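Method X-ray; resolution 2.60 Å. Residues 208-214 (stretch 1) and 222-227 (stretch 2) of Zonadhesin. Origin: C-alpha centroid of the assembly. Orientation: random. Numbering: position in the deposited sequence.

Stretch 1, residues 208-214: DFTPQDR
Stretch 2 (222-227) SSGEWI

Two extended segments of one zonadhesin chain run in broadly the same direction, their touching parts 44° apart end to end, and meet through a single beta bridge. Phi/psi stay extended from Phe209 (-153/155) through Thr210 (-120/104), Pro211 (-64/144), Gln212 (-85/148) and Asp213 (-84/149), and opposite them through Ser223 (-63/167), Gly224 (-91/-160), Glu225 (-129/132) and Trp226 (-63/127). In register, CA atoms lie 4.6 Å apart for Pro211 and Gly224, 4.8 Å for Gln212 and Glu225, and 5.4 Å for Asp213 and Trp226. Gln212 straddles Glu225: Gln212 N donates to Gly224 O (2.9 Å, 161°), and Trp226 N donates to Gln212 O (3.0 Å, 157°). Glu225 CA also approaches Gln212 O at 3.2 Å in a CA-H...O contact. Before the bridge, Ser223 OG (chi1 p) makes a weak hydrogen bond to Thr210 O, 3.2 Å, while Ser223 CB sits at the ring edge of Phe209 (chi1 p, chi2 -78°), 4.2 Å from CD2. Trp226 (chi1 m, chi2 125°) lays a face against Pro211 (C-gamma exo): Pro211 CB stands 3.7 Å from the five-membered ring centroid, 11° off its normal, and Pro211 CG 3.6 Å from Trp226 CZ2. Glu225 (chi1 t, chi2 149°) starts away, but its end returns, placing OE2 3.2 Å from Arg214 CA; Arg214 is modelled only to CB.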

# COMPACT_ATOMS: atom_id res chain seq x y z
N ASP C 208 -44.41 -9.19 -7.28
CA ASP C 208 -44.59 -7.80 -6.90
C ASP C 208 -44.10 -7.57 -5.47
O ASP C 208 -43.87 -8.51 -4.71
CB ASP C 208 -46.06 -7.39 -7.02
CG ASP C 208 -46.22 -5.93 -7.39
OD1 ASP C 208 -45.21 -5.19 -7.39
OD2 ASP C 208 -47.37 -5.52 -7.68
N PHE C 209 -43.93 -6.30 -5.13
CA PHE C 209 -43.52 -5.89 -3.80
C PHE C 209 -44.06 -4.49 -3.57
O PHE C 209 -44.32 -3.75 -4.51
CB PHE C 209 -42.00 -5.94 -3.62
CG PHE C 209 -41.24 -4.92 -4.43
CD1 PHE C 209 -41.02 -5.10 -5.78
CD2 PHE C 209 -40.75 -3.78 -3.83
CE1 PHE C 209 -40.34 -4.17 -6.51
CE2 PHE C 209 -40.07 -2.85 -4.56
CZ PHE C 209 -39.87 -3.05 -5.90
N THR C 210 -44.25 -4.16 -2.30
CA THR C 210 -44.77 -2.85 -1.89
C THR C 210 -43.75 -2.16 -1.00
O THR C 210 -43.63 -2.50 0.19
CB THR C 210 -46.09 -2.99 -1.14
OG1 THR C 210 -47.05 -3.61 -1.98
CG2 THR C 210 -46.61 -1.64 -0.75
N PRO C 211 -43.01 -1.18 -1.51
CA PRO C 211 -42.02 -0.49 -0.68
C PRO C 211 -42.67 0.25 0.47
O PRO C 211 -43.77 0.80 0.34
CB PRO C 211 -41.36 0.48 -1.66
CG PRO C 211 -41.69 -0.05 -3.00
CD PRO C 211 -43.00 -0.71 -2.90
N GLN C 212 -42.00 0.27 1.61
CA GLN C 212 -42.50 0.96 2.78
C GLN C 212 -42.12 2.43 2.73
O GLN C 212 -41.08 2.79 2.18
CB GLN C 212 -41.95 0.28 4.04
CG GLN C 212 -41.89 1.14 5.29
CD GLN C 212 -40.97 0.56 6.35
OE1 GLN C 212 -40.64 -0.63 6.32
NE2 GLN C 212 -40.54 1.39 7.30
N ASP C 213 -42.97 3.29 3.27
CA ASP C 213 -42.68 4.72 3.27
C ASP C 213 -41.78 5.09 4.45
O ASP C 213 -41.83 4.47 5.52
CB ASP C 213 -43.97 5.54 3.31
CG ASP C 213 -44.46 5.96 1.92
OD1 ASP C 213 -43.65 6.53 1.16
OD2 ASP C 213 -45.64 5.71 1.57
N ARG C 214 -40.95 6.11 4.24
CA ARG C 214 -40.06 6.60 5.29
C ARG C 214 -40.83 7.35 6.37
O ARG C 214 -40.86 6.93 7.52
CB ARG C 214 -38.99 7.50 4.70
N SER C 222 -36.56 -7.73 2.68
CA SER C 222 -37.96 -7.54 2.35
C SER C 222 -38.15 -6.53 1.20
O SER C 222 -37.27 -6.33 0.36
CB SER C 222 -38.76 -7.08 3.60
OG SER C 222 -38.66 -7.98 4.69
N SER C 223 -39.34 -5.94 1.15
CA SER C 223 -39.58 -4.81 0.27
C SER C 223 -38.68 -3.65 0.67
O SER C 223 -38.07 -3.65 1.74
CB SER C 223 -41.05 -4.40 0.34
OG SER C 223 -41.46 -4.31 1.69
N GLY C 224 -38.59 -2.66 -0.19
CA GLY C 224 -37.65 -1.57 0.01
C GLY C 224 -38.26 -0.42 0.78
O GLY C 224 -39.27 -0.55 1.48
N GLU C 225 -37.63 0.73 0.64
CA GLU C 225 -38.13 1.97 1.21
C GLU C 225 -38.15 3.02 0.11
O GLU C 225 -37.17 3.18 -0.61
CB GLU C 225 -37.26 2.43 2.38
CG GLU C 225 -37.87 3.53 3.22
CD GLU C 225 -37.45 3.46 4.68
OE1 GLU C 225 -36.89 2.42 5.10
OE2 GLU C 225 -37.69 4.44 5.42
N TRP C 226 -39.27 3.73 -0.01
CA TRP C 226 -39.35 4.81 -0.98
C TRP C 226 -38.35 5.91 -0.63
O TRP C 226 -38.34 6.43 0.49
CB TRP C 226 -40.75 5.39 -1.03
CG TRP C 226 -41.77 4.56 -1.76
CD1 TRP C 226 -42.96 4.12 -1.28
CD2 TRP C 226 -41.69 4.09 -3.11
NE1 TRP C 226 -43.63 3.42 -2.23
CE2 TRP C 226 -42.87 3.38 -3.37
CE3 TRP C 226 -40.74 4.20 -4.12
CZ2 TRP C 226 -43.13 2.79 -4.59
CZ3 TRP C 226 -40.99 3.62 -5.33
CH2 TRP C 226 -42.18 2.91 -5.56
N ILE C 227 -37.53 6.28 -1.61
CA ILE C 227 -36.49 7.28 -1.46
C ILE C 227 -36.74 8.37 -2.49
O ILE C 227 -36.67 8.12 -3.69
CB ILE C 227 -35.09 6.65 -1.64
CG1 ILE C 227 -34.85 5.59 -0.58
CG2 ILE C 227 -33.99 7.71 -1.59
CD1 ILE C 227 -33.68 4.75 -0.87